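Local coordinates for alkaline serine protease (Thermobifida fusca, PDB 2PFE), which probably cleaves internal peptide bonds of proteins as a chymotrypsin-family (S1) serine endopeptidase, this chain being the protease domain of a longer precursor, at residues N7-Y10 with R15-I18; T72-V75 with G81-T84; A102-R107 with G159-G164; V118-G123 with V153-T158; G142-G147 with G165-Q170. All coordinates share one frame; numbering follows the deposited sequence.

Contact 1 (N7-Y10 with R15-I18); sequences NPYY and RCSI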
# COMPACT_ATOMS: atom_id res chain seq x y z
N ASN A 7 8.73 1.48 -2.41
CA ASN A 7 9.75 0.75 -3.13
C ASN A 7 9.20 -0.58 -3.67
O ASN A 7 8.27 -1.16 -3.09
CB ASN A 7 10.96 0.49 -2.23
CG ASN A 7 11.85 1.70 -2.07
OD1 ASN A 7 11.69 2.72 -2.76
ND2 ASN A 7 12.83 1.59 -1.16
N PRO A 8 9.78 -1.08 -4.76
CA PRO A 8 9.29 -2.31 -5.36
C PRO A 8 9.60 -3.59 -4.59
O PRO A 8 10.60 -3.66 -3.84
CB PRO A 8 10.03 -2.37 -6.71
CG PRO A 8 11.27 -1.60 -6.50
CD PRO A 8 10.91 -0.51 -5.52
N TYR A 9 8.75 -4.58 -4.80
CA TYR A 9 9.05 -5.98 -4.46
C TYR A 9 8.53 -6.91 -5.57
O TYR A 9 7.63 -6.54 -6.33
CB TYR A 9 8.53 -6.35 -3.06
CG TYR A 9 7.02 -6.48 -2.93
CD1 TYR A 9 6.41 -7.74 -2.93
CD2 TYR A 9 6.21 -5.36 -2.74
CE1 TYR A 9 5.02 -7.87 -2.78
CE2 TYR A 9 4.84 -5.48 -2.58
CZ TYR A 9 4.24 -6.73 -2.61
OH TYR A 9 2.87 -6.88 -2.47
N TYR A 10 9.11 -8.11 -5.66
CA TYR A 10 8.88 -8.97 -6.83
C TYR A 10 8.39 -10.37 -6.50
O TYR A 10 8.69 -10.92 -5.44
CB TYR A 10 10.15 -9.06 -7.68
CG TYR A 10 10.81 -7.73 -7.88
CD1 TYR A 10 11.90 -7.36 -7.11
CD2 TYR A 10 10.30 -6.81 -8.80
CE1 TYR A 10 12.51 -6.12 -7.27
CE2 TYR A 10 10.90 -5.55 -8.96
CZ TYR A 10 12.00 -5.22 -8.19
OH TYR A 10 12.61 -4.00 -8.34
N ARG A 15 5.60 -7.18 -10.24
CA ARG A 15 6.12 -6.15 -9.36
C ARG A 15 4.93 -5.48 -8.65
O ARG A 15 3.92 -5.16 -9.28
CB ARG A 15 6.85 -5.12 -10.24
CG ARG A 15 7.40 -3.92 -9.54
CD ARG A 15 8.45 -3.26 -10.38
NE ARG A 15 7.90 -2.21 -11.24
CZ ARG A 15 8.58 -1.13 -11.59
NH1 ARG A 15 9.82 -0.96 -11.15
NH2 ARG A 15 8.02 -0.22 -12.38
N CYS A 16 5.02 -5.33 -7.33
CA CYS A 16 4.14 -4.41 -6.58
C CYS A 16 5.00 -3.47 -5.75
O CYS A 16 6.21 -3.57 -5.78
CB CYS A 16 3.16 -5.16 -5.68
SG CYS A 16 1.73 -5.83 -6.57
N SER A 17 4.36 -2.55 -5.03
CA SER A 17 5.09 -1.59 -4.18
C SER A 17 4.81 -1.88 -2.72
O SER A 17 3.68 -2.16 -2.33
CB SER A 17 4.66 -0.17 -4.52
OG SER A 17 5.05 0.14 -5.84
N ILE A 18 5.87 -1.87 -1.91
CA ILE A 18 5.74 -1.97 -0.47
C ILE A 18 4.81 -0.87 0.03
O ILE A 18 4.95 0.29 -0.33
CB ILE A 18 7.14 -1.82 0.19
CG1 ILE A 18 8.05 -2.99 -0.21
CG2 ILE A 18 7.03 -1.59 1.72
CD1 ILE A 18 9.55 -2.75 0.09
O HOH W 1 11.87 -2.40 -10.00
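N7 joins the neighbouring strand end through its carbonyl: O accepts from I18 N at 2.8 Å in a nearly straight bond. The same oxygen is flanked by I18 CG1, so the isoleucine side chain lies against the N7 peptide. The amide end of N7 is turned elsewhere, with OD1 bonded to N76. At P8 the backbones draw close in a non-hydrogen-bonded pair with S17, and P8 CA points a C-H at C16 O from 3.4 Å.

Y9 comes next, and it does most of the gripping. Its N donates to C16 O at 2.9 Å and its O accepts from C16 N at 3.0 Å, the two bonds of an antiparallel hydrogen-bonded pair. The ring leaves the chain with CG between the backbone N and the carbonyl carbon (chi1 72°), which brings it alongside C16, Y9 CE2 3.5 Å from C16 CB. S17 O and I18 N sit at the ring edge, while C16 SG is only obliquely placed to it. The Y9 hydroxyl is hydrogen-bonded to T32 OG1, and F30 meets the ring edge-to-face.

Y10 lies side by side with R15 on the other face of the hairpin, its edge atom CE2 3.6 Å from R15 CD. The ring and guanidinium planes are 17° apart. A water between them bonds R15 NH1, but its distance to Y10 OH is too short to trust.

This is a two-stranded antiparallel beta hairpin. C16 joins C36 in a disulfide beside the predicted catalytic residues H35 and S140, a placement familiar in chymotrypsin-like proteases.

Contact 2 (T72-V75 with G81-T84); sequences TPLV and GTVT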
# COMPACT_ATOMS: atom_id res chain seq x y z
N THR A 72 11.39 0.05 8.58
CA THR A 72 11.57 1.47 8.87
C THR A 72 10.19 2.15 8.87
O THR A 72 9.24 1.65 8.25
CB THR A 72 12.48 2.18 7.82
OG1 THR A 72 11.74 2.46 6.63
CG2 THR A 72 13.76 1.37 7.50
N PRO A 73 10.07 3.29 9.57
CA PRO A 73 8.83 4.06 9.44
C PRO A 73 8.85 5.01 8.25
O PRO A 73 8.28 6.10 8.31
CB PRO A 73 8.82 4.85 10.74
CG PRO A 73 10.25 5.14 11.00
CD PRO A 73 11.01 3.91 10.53
N LEU A 74 9.50 4.60 7.16
CA LEU A 74 9.77 5.52 6.06
C LEU A 74 8.95 5.22 4.82
O LEU A 74 8.61 4.06 4.55
CB LEU A 74 11.24 5.45 5.69
CG LEU A 74 12.19 5.93 6.79
CD1 LEU A 74 13.63 5.74 6.36
CD2 LEU A 74 11.89 7.39 7.17
N VAL A 75 8.65 6.28 4.08
CA VAL A 75 8.06 6.18 2.74
C VAL A 75 8.95 6.97 1.77
O VAL A 75 9.45 8.05 2.11
CB VAL A 75 6.60 6.72 2.72
CG1 VAL A 75 6.11 6.92 1.27
CG2 VAL A 75 5.66 5.77 3.49
N GLY A 81 14.66 11.66 -1.25
CA GLY A 81 14.44 11.53 0.18
C GLY A 81 13.18 10.78 0.60
O GLY A 81 12.57 10.08 -0.21
N THR A 82 12.82 10.96 1.86
CA THR A 82 11.74 10.19 2.50
C THR A 82 10.77 11.04 3.32
O THR A 82 11.05 12.20 3.64
CB THR A 82 12.32 9.12 3.44
OG1 THR A 82 13.18 9.74 4.41
CG2 THR A 82 13.10 8.06 2.65
N VAL A 83 9.61 10.44 3.62
CA VAL A 83 8.65 10.96 4.61
C VAL A 83 8.54 9.96 5.78
O VAL A 83 8.49 8.74 5.57
CB VAL A 83 7.23 11.21 4.00
CG1 VAL A 83 6.33 11.93 5.00
CG2 VAL A 83 7.31 12.01 2.70
N THR A 84 8.51 10.48 7.00
CA THR A 84 8.37 9.62 8.19
C THR A 84 6.90 9.47 8.57
O THR A 84 6.18 10.46 8.70
CB THR A 84 9.17 10.17 9.38
OG1 THR A 84 10.55 10.23 9.01
CG2 THR A 84 9.02 9.26 10.60
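V75 and V83 are joined by the backbone hydrogen bonds of this contact, a reciprocal couple. V75 N donates to V83 O at 2.9 Å, and V83 N returns the bond to V75 O at 2.8 Å. Both donors arrive in the plane of the carbonyl they meet, as expected of a regular antiparallel hydrogen-bonded pair. Weaker C-H contacts fill in around them: T82 CA approaches V75 O to 3.2 Å, L74 CA leans on V83 O, and T84 CA leans on P73 O.

One more hydrogen bond shapes the approach to the first strand. T72 OG1 accepts from L74 N at 3.1 Å, closing an ST turn just where the chain rounds its corner at P73. The same hydroxyl oxygen is also bonded to I3 O, and L74 pairs through its backbone with G5, so the corner is tied to strand 2-5.

The whole is a short beta hairpin, strands 74-76 and 82-84, at the surface and well away from the active site.

Side-chain contact across the hairpin lies on the L74 face. Here L74 lays its CD2 branch across two threonines, 3.6 Å from T84 OG1 and 3.8 Å from T82 OG1. CG stands beside the backbone N (chi1 -65°), and from there the branch reaches over the partner strand. T82 also points at the partner strand, its CB 3.3 Å from V75 O. On the other face V75 and V83 turn to the barrel instead: V75 meets P143, L145 and W106, and V83 meets L145 and W106.

Contact 3 (A102-R107 with G159-G164); sequences ATTGWR and GDCRSG. With AES (4-(2-aminoethyl)benzenesulfonyl fluoride), chain D.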
# COMPACT_ATOMS: atom_id res chain seq x y z
N ALA A 102 6.45 2.28 -7.12
CA ALA A 102 7.70 2.00 -7.85
C ALA A 102 7.68 2.47 -9.29
O ALA A 102 8.74 2.71 -9.88
CB ALA A 102 8.01 0.52 -7.81
N THR A 103 6.49 2.58 -9.87
CA THR A 103 6.40 2.92 -11.29
C THR A 103 6.31 4.43 -11.53
O THR A 103 6.99 4.97 -12.41
CB THR A 103 5.24 2.19 -11.96
OG1 THR A 103 5.47 0.79 -11.85
CG2 THR A 103 5.17 2.51 -13.44
N THR A 104 5.46 5.11 -10.76
CA THR A 104 5.22 6.53 -11.00
C THR A 104 5.76 7.48 -9.92
O THR A 104 5.56 8.69 -10.02
CB THR A 104 3.75 6.82 -11.22
OG1 THR A 104 3.01 6.47 -10.04
CG2 THR A 104 3.23 6.06 -12.43
N GLY A 105 6.42 6.93 -8.90
CA GLY A 105 6.96 7.75 -7.82
C GLY A 105 5.88 8.31 -6.90
O GLY A 105 4.98 7.59 -6.47
N TRP A 106 5.99 9.61 -6.63
CA TRP A 106 5.10 10.35 -5.73
C TRP A 106 4.08 11.14 -6.50
O TRP A 106 4.43 11.94 -7.39
CB TRP A 106 5.96 11.29 -4.88
CG TRP A 106 5.29 12.06 -3.79
CD1 TRP A 106 4.83 13.34 -3.86
CD2 TRP A 106 5.09 11.63 -2.43
NE1 TRP A 106 4.33 13.74 -2.63
CE2 TRP A 106 4.49 12.71 -1.74
CE3 TRP A 106 5.36 10.45 -1.74
CZ2 TRP A 106 4.15 12.63 -0.38
CZ3 TRP A 106 5.03 10.37 -0.39
CH2 TRP A 106 4.43 11.45 0.27
N ARG A 107 2.81 10.85 -6.22
CA ARG A 107 1.69 11.50 -6.91
C ARG A 107 0.62 11.87 -5.91
O ARG A 107 0.33 11.11 -4.99
CB ARG A 107 1.07 10.59 -7.99
CG ARG A 107 2.06 10.09 -9.04
CD ARG A 107 2.54 11.18 -9.99
NE ARG A 107 3.61 10.64 -10.80
CZ ARG A 107 3.93 11.05 -12.02
NH1 ARG A 107 3.24 12.04 -12.59
NH2 ARG A 107 4.95 10.47 -12.65
N GLY A 159 -6.70 4.70 -15.94
CA GLY A 159 -5.90 5.75 -16.54
C GLY A 159 -4.43 5.55 -16.24
O GLY A 159 -3.97 4.42 -16.04
N ASP A 160 -3.68 6.64 -16.22
CA ASP A 160 -2.24 6.56 -15.96
C ASP A 160 -1.77 7.90 -15.48
O ASP A 160 -2.59 8.83 -15.33
CB ASP A 160 -1.47 6.08 -17.22
CG ASP A 160 -1.50 7.08 -18.37
OD1 ASP A 160 -1.62 8.31 -18.14
OD2 ASP A 160 -1.37 6.62 -19.52
N CYS A 161 -0.46 8.03 -15.26
CA CYS A 161 0.08 9.32 -14.82
C CYS A 161 0.53 10.26 -15.92
O CYS A 161 0.95 11.38 -15.64
CB CYS A 161 1.20 9.12 -13.80
SG CYS A 161 0.55 8.61 -12.21
N ARG A 162 0.46 9.81 -17.17
CA ARG A 162 0.77 10.72 -18.26
C ARG A 162 -0.43 11.63 -18.53
O ARG A 162 -0.29 12.85 -18.63
CB ARG A 162 1.13 9.94 -19.51
CG ARG A 162 1.65 10.82 -20.62
CD ARG A 162 2.10 9.97 -21.80
NE ARG A 162 0.99 9.26 -22.42
CZ ARG A 162 1.07 8.65 -23.61
NH1 ARG A 162 2.20 8.67 -24.30
NH2 ARG A 162 -0.00 8.03 -24.10
N SER A 163 -1.61 11.02 -18.65
CA SER A 163 -2.81 11.78 -18.98
C SER A 163 -3.76 11.92 -17.79
O SER A 163 -4.70 12.72 -17.82
CB SER A 163 -3.49 11.14 -20.19
OG SER A 163 -2.64 11.16 -21.33
N GLY A 164 -3.50 11.17 -16.72
CA GLY A 164 -4.36 11.25 -15.55
C GLY A 164 -5.30 10.06 -15.40
O GLY A 164 -5.45 9.24 -16.30
C3 AES D . -3.12 -0.30 -12.65
C2 AES D . -2.72 -0.90 -11.45
C1 AES D . -2.78 -0.17 -10.26
S AES D . -2.27 -0.81 -8.70
O1S AES D . -3.39 -0.94 -7.71
O2S AES D . -1.28 0.59 -8.22
C6 AES D . -3.20 1.16 -10.28
C5 AES D . -3.60 1.76 -11.47
C4 AES D . -3.55 1.04 -12.66
C7 AES D . -4.00 1.76 -13.93
C8 AES D . -4.44 0.80 -15.04
N8 AES D . -5.44 1.42 -15.88
O HOH W 2 4.22 11.23 -15.55
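C161 is the residue that T104 and R107 close upon. Its CB sits 3.7 Å above the guanidinium plane of R107, over the centre of the group, so the cation lies flat on a methylene. C161 SG meets the methyl of T104, 3.7 Å from its CG2. The R107 chain is bent at chi2 (-71°), which lets its CG and CD run past the sulfur before the head settles over CB.

One shell out, the carbonyl of T104 fixes that head. R107 NE donates to T104 O at 2.9 Å and R107 NH2 at 3.2 Å, a side-on grip in which both nitrogens share one oxygen lying almost in the guanidinium plane. A water accepts from R107 NH2 and donates to C161 O at 3.3 Å, so the arginine reaches the opposite backbone as well. A leucine in place of R107 has no donors for T104 O, and would probably leave that carbonyl without its side-chain partners and C161 CB without its flat cover.

Further out, T104 OG1 is held by D139 and R99, C161 SG is bonded to C134, and C161 N donates to E136. An Asx motif shapes the loop beyond: D160 OD1 accepts from S163 N at 2.8 Å. At the loop's start G159 O takes a weak bond from N8 of the sulfonyl inhibitor.

The chemistry is thus a planar cation laid on the CB of a disulfide-bonded cysteine, held by a carbonyl that accepts two N-H bonds. Held this way, the group has little freedom to rotate beside the loop whose first residue, G159, belongs to the inhibitor pocket.

Contact 4 (V118-G123 with V153-T158); sequences VRYAEG and VTSGGT. With AES (4-(2-aminoethyl)benzenesulfonyl fluoride), chain D.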
# COMPACT_ATOMS: atom_id res chain seq x y z
N VAL A 118 -15.82 -1.45 -6.21
CA VAL A 118 -15.31 -1.55 -7.58
C VAL A 118 -15.39 -3.00 -8.05
O VAL A 118 -14.96 -3.91 -7.33
CB VAL A 118 -13.85 -1.04 -7.65
CG1 VAL A 118 -13.26 -1.15 -9.06
CG2 VAL A 118 -13.77 0.40 -7.14
N ARG A 119 -15.98 -3.22 -9.23
CA ARG A 119 -16.14 -4.56 -9.80
C ARG A 119 -14.90 -4.90 -10.65
O ARG A 119 -14.98 -4.87 -11.88
CB ARG A 119 -17.46 -4.72 -10.62
CG ARG A 119 -18.74 -4.06 -9.99
CD ARG A 119 -20.07 -4.80 -10.27
NE ARG A 119 -21.27 -3.98 -10.49
CZ ARG A 119 -21.57 -2.80 -9.93
NH1 ARG A 119 -20.77 -2.21 -9.04
NH2 ARG A 119 -22.72 -2.20 -10.24
N TYR A 120 -13.77 -5.22 -10.00
CA TYR A 120 -12.57 -5.69 -10.69
C TYR A 120 -12.82 -7.04 -11.41
O TYR A 120 -13.70 -7.83 -11.02
CB TYR A 120 -11.39 -5.88 -9.72
CG TYR A 120 -10.87 -4.66 -8.99
CD1 TYR A 120 -10.69 -4.70 -7.59
CD2 TYR A 120 -10.48 -3.49 -9.66
CE1 TYR A 120 -10.17 -3.60 -6.88
CE2 TYR A 120 -9.95 -2.39 -8.96
CZ TYR A 120 -9.81 -2.46 -7.56
OH TYR A 120 -9.28 -1.40 -6.86
N ALA A 121 -12.02 -7.32 -12.44
CA ALA A 121 -12.11 -8.58 -13.18
C ALA A 121 -11.97 -9.84 -12.30
O ALA A 121 -12.57 -10.86 -12.61
CB ALA A 121 -11.08 -8.61 -14.32
N GLU A 122 -11.19 -9.75 -11.21
CA GLU A 122 -10.99 -10.89 -10.28
C GLU A 122 -12.13 -11.03 -9.27
O GLU A 122 -12.24 -12.04 -8.57
CB GLU A 122 -9.67 -10.75 -9.53
CG GLU A 122 -8.44 -10.92 -10.38
CD GLU A 122 -8.07 -9.65 -11.11
OE1 GLU A 122 -8.61 -8.56 -10.77
OE2 GLU A 122 -7.23 -9.73 -12.03
N GLY A 123 -12.95 -10.00 -9.19
CA GLY A 123 -14.07 -9.98 -8.28
C GLY A 123 -14.23 -8.61 -7.68
O GLY A 123 -13.35 -7.75 -7.78
N VAL A 153 -3.33 1.61 1.20
CA VAL A 153 -2.45 1.03 0.21
C VAL A 153 -3.17 1.00 -1.14
O VAL A 153 -4.38 0.80 -1.21
CB VAL A 153 -1.97 -0.38 0.63
CG1 VAL A 153 -1.11 -0.31 1.90
CG2 VAL A 153 -3.13 -1.30 0.87
N THR A 154 -2.40 1.17 -2.22
CA THR A 154 -3.01 1.28 -3.54
C THR A 154 -3.67 -0.03 -3.98
O THR A 154 -3.03 -1.09 -4.03
CB THR A 154 -1.97 1.69 -4.58
OG1 THR A 154 -1.35 2.92 -4.15
CG2 THR A 154 -2.64 1.92 -5.95
N SER A 155 -4.95 0.07 -4.33
CA SER A 155 -5.72 -1.09 -4.77
C SER A 155 -5.94 -1.17 -6.28
O SER A 155 -5.89 -2.27 -6.85
CB SER A 155 -7.09 -1.12 -4.06
OG SER A 155 -7.95 -2.16 -4.52
N GLY A 156 -6.19 -0.04 -6.93
CA GLY A 156 -6.64 -0.10 -8.31
C GLY A 156 -6.97 1.25 -8.86
O GLY A 156 -6.79 2.27 -8.19
N GLY A 157 -7.46 1.29 -10.09
CA GLY A 157 -7.90 2.56 -10.62
C GLY A 157 -7.92 2.50 -12.12
O GLY A 157 -7.85 1.41 -12.70
N THR A 158 -8.01 3.65 -12.76
CA THR A 158 -8.07 3.70 -14.22
C THR A 158 -7.21 4.83 -14.73
O THR A 158 -7.01 5.81 -14.01
CB THR A 158 -9.51 3.85 -14.75
OG1 THR A 158 -9.50 3.67 -16.17
CG2 THR A 158 -10.09 5.22 -14.42
C3 AES D . -3.12 -0.30 -12.65
C2 AES D . -2.72 -0.90 -11.45
C1 AES D . -2.78 -0.17 -10.26
S AES D . -2.27 -0.81 -8.70
O1S AES D . -3.39 -0.94 -7.71
O2S AES D . -1.28 0.59 -8.22
C6 AES D . -3.20 1.16 -10.28
C5 AES D . -3.60 1.76 -11.47
C4 AES D . -3.55 1.04 -12.66
C7 AES D . -4.00 1.76 -13.93
C8 AES D . -4.44 0.80 -15.04
N8 AES D . -5.44 1.42 -15.88
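Y120 and S155 meet because each sends its side chain across: the tyrosine CG stands opposite its carbonyl carbon (chi1 -62°), and S155 swings OG away from its backbone N (chi1 175°). The result is a hydrogen bond in which Y120 OH donates to S155 OG at 2.8 Å. The serine oxygen lies at the ring edge, near its plane, and is also hydrogen-bonded to D59 OD2. Y120 thus stands one step behind S155 and probably helps to position it against the predicted catalytic D59.

The phenol oxygen also nestles against G156, 3.3 Å from CA. A beta carbon there would fall 2.2 Å from Y120 OH, a clash, so the tyrosine can come this close only because the residue is glycine. Behind, V118 CG1 sits 3.5 Å above one face of the Y120 ring, toward its rim, and F168 and L128 touch the same side chain. A type I turn runs from Y120 to G123, closed by G123 N to Y120 O.

S155 and G156 together face F168 in a classic beta bulge. On the strand's inhibitor side, T154 CG2 lies 3.0 Å from O2S of the bound sulfonyl group. T154 to T158 all belong to the inhibitor pocket, and in chymotrypsin-like proteases a serine at this point supports the catalytic aspartate while the strand edge after it receives substrate, a role consistent with the arrangement here.

Contact 5 (G142-G147 with G165-Q170); sequences GPWLTG and GITFFQ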
# COMPACT_ATOMS: atom_id res chain seq x y z
N GLY A 142 1.31 0.27 -2.69
CA GLY A 142 2.09 1.38 -2.16
C GLY A 142 1.29 2.25 -1.20
O GLY A 142 0.07 2.26 -1.22
N PRO A 143 2.00 3.01 -0.37
CA PRO A 143 1.37 3.76 0.71
C PRO A 143 0.72 5.06 0.28
O PRO A 143 1.18 5.71 -0.68
CB PRO A 143 2.57 4.08 1.61
CG PRO A 143 3.73 4.27 0.64
CD PRO A 143 3.46 3.17 -0.39
N TRP A 144 -0.27 5.47 1.07
CA TRP A 144 -0.94 6.77 0.94
C TRP A 144 -0.74 7.50 2.24
O TRP A 144 -0.93 6.91 3.32
CB TRP A 144 -2.44 6.57 0.69
CG TRP A 144 -2.71 5.96 -0.64
CD1 TRP A 144 -2.44 4.68 -1.02
CD2 TRP A 144 -3.26 6.62 -1.81
NE1 TRP A 144 -2.77 4.49 -2.34
CE2 TRP A 144 -3.27 5.66 -2.86
CE3 TRP A 144 -3.70 7.92 -2.08
CZ2 TRP A 144 -3.76 5.94 -4.13
CZ3 TRP A 144 -4.16 8.22 -3.38
CH2 TRP A 144 -4.19 7.22 -4.39
N LEU A 145 -0.37 8.77 2.14
CA LEU A 145 -0.13 9.64 3.29
C LEU A 145 -0.88 10.95 3.16
O LEU A 145 -0.96 11.55 2.06
CB LEU A 145 1.37 9.96 3.43
CG LEU A 145 2.32 8.85 3.87
CD1 LEU A 145 3.75 9.28 3.58
CD2 LEU A 145 2.12 8.52 5.32
N THR A 146 -1.45 11.38 4.27
CA THR A 146 -1.86 12.76 4.41
C THR A 146 -0.94 13.31 5.48
O THR A 146 -1.07 12.96 6.67
CB THR A 146 -3.34 12.90 4.79
OG1 THR A 146 -4.14 12.32 3.75
CG2 THR A 146 -3.71 14.38 4.95
N GLY A 147 -0.01 14.17 5.07
CA GLY A 147 1.09 14.59 5.97
C GLY A 147 1.88 13.37 6.41
O GLY A 147 2.34 12.58 5.58
N GLY A 165 -5.95 10.02 -14.25
CA GLY A 165 -6.89 8.97 -13.94
C GLY A 165 -7.48 9.14 -12.56
O GLY A 165 -7.47 10.25 -11.99
N ILE A 166 -8.02 8.05 -12.04
CA ILE A 166 -8.48 8.00 -10.67
C ILE A 166 -7.88 6.75 -10.05
O ILE A 166 -7.50 5.80 -10.75
CB ILE A 166 -10.03 8.01 -10.52
CG1 ILE A 166 -10.63 6.70 -11.02
CG2 ILE A 166 -10.67 9.24 -11.19
CD1 ILE A 166 -12.10 6.46 -10.61
N THR A 167 -7.79 6.75 -8.73
CA THR A 167 -7.16 5.63 -8.04
C THR A 167 -7.88 5.38 -6.76
O THR A 167 -8.24 6.32 -6.05
CB THR A 167 -5.76 6.02 -7.64
OG1 THR A 167 -5.89 7.33 -7.05
CG2 THR A 167 -4.86 6.01 -8.85
N PHE A 168 -7.99 4.11 -6.43
CA PHE A 168 -8.64 3.62 -5.23
C PHE A 168 -7.59 3.08 -4.26
O PHE A 168 -6.68 2.36 -4.67
CB PHE A 168 -9.64 2.50 -5.58
CG PHE A 168 -10.76 2.97 -6.42
CD1 PHE A 168 -10.70 2.94 -7.81
CD2 PHE A 168 -11.90 3.47 -5.81
CE1 PHE A 168 -11.79 3.39 -8.58
CE2 PHE A 168 -12.99 3.90 -6.56
CZ PHE A 168 -12.93 3.89 -7.93
N PHE A 169 -7.77 3.38 -2.98
CA PHE A 169 -6.97 2.75 -1.94
C PHE A 169 -7.78 1.93 -0.93
O PHE A 169 -8.92 2.27 -0.63
CB PHE A 169 -5.97 3.73 -1.27
CG PHE A 169 -6.56 4.78 -0.35
CD1 PHE A 169 -6.97 4.44 0.94
CD2 PHE A 169 -6.57 6.14 -0.72
CE1 PHE A 169 -7.40 5.41 1.83
CE2 PHE A 169 -7.00 7.12 0.16
CZ PHE A 169 -7.41 6.76 1.45
N GLN A 170 -7.14 0.87 -0.43
CA GLN A 170 -7.64 0.08 0.69
C GLN A 170 -7.19 0.82 1.95
O GLN A 170 -6.00 0.95 2.17
CB GLN A 170 -7.01 -1.32 0.59
CG GLN A 170 -6.96 -2.10 1.89
CD GLN A 170 -8.34 -2.46 2.40
OE1 GLN A 170 -8.76 -2.02 3.48
NE2 GLN A 170 -9.08 -3.24 1.62
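W144 and F169 face each other at a slant. The F169 CB sits over the five-membered ring of W144, 3.6 Å from its centroid and close to the ring normal, a CH-pi contact. Beyond it the phenyl ring tilts away: the planes are 37° apart with centroids separated by 4.7 Å. F169 CD2 still bears on the indole, 3.5 Å from W144 CD2, and W144 CB in turn lies over a face of the phenyl.

This overlap follows from F169 placing CG between its backbone N and carbonyl carbon (chi1 73°), which turns the ring along the indole. T167 OG1, bonded to A133 O, lies at the edge of the six-membered ring by W144 CH2 in one of its two conformers, so this approach is less certain. The indole nitrogen is satisfied by T154 OG1, which helps hold the indole that F169 rests on. An alanine at W144 is likely to open a gap beneath F169 and leave T154 OG1 without its indole donor.

W144 and F169 meet across strand 149-157, and both also touch T131: this is the buried core of the C-terminal six-stranded antiparallel barrel of a chymotrypsin-like fold.

Along the chain contacts 1 and 2 come first, two local hairpins whose centres lie 16 Å apart. Contacts 3, 4 and 5 each involve strands of the C-terminal barrel, contact 4 bringing the hairpin 116-120/123-126 against strand 149-157. Contact 4 falls within the span of contact 3, while contact 5 alternates with both. Contact 5, with its centre 8 Å from that of the chain, is the hub. It meets contact 1 through P143 and I18, contact 2 through L145 and V75, and contact 4 through W144 and T154. Contacts 3 and 4 both reach the inhibitor, and contact 1 brings a disulfide near S140. Sites around the pocket are thereby tied to one packed core.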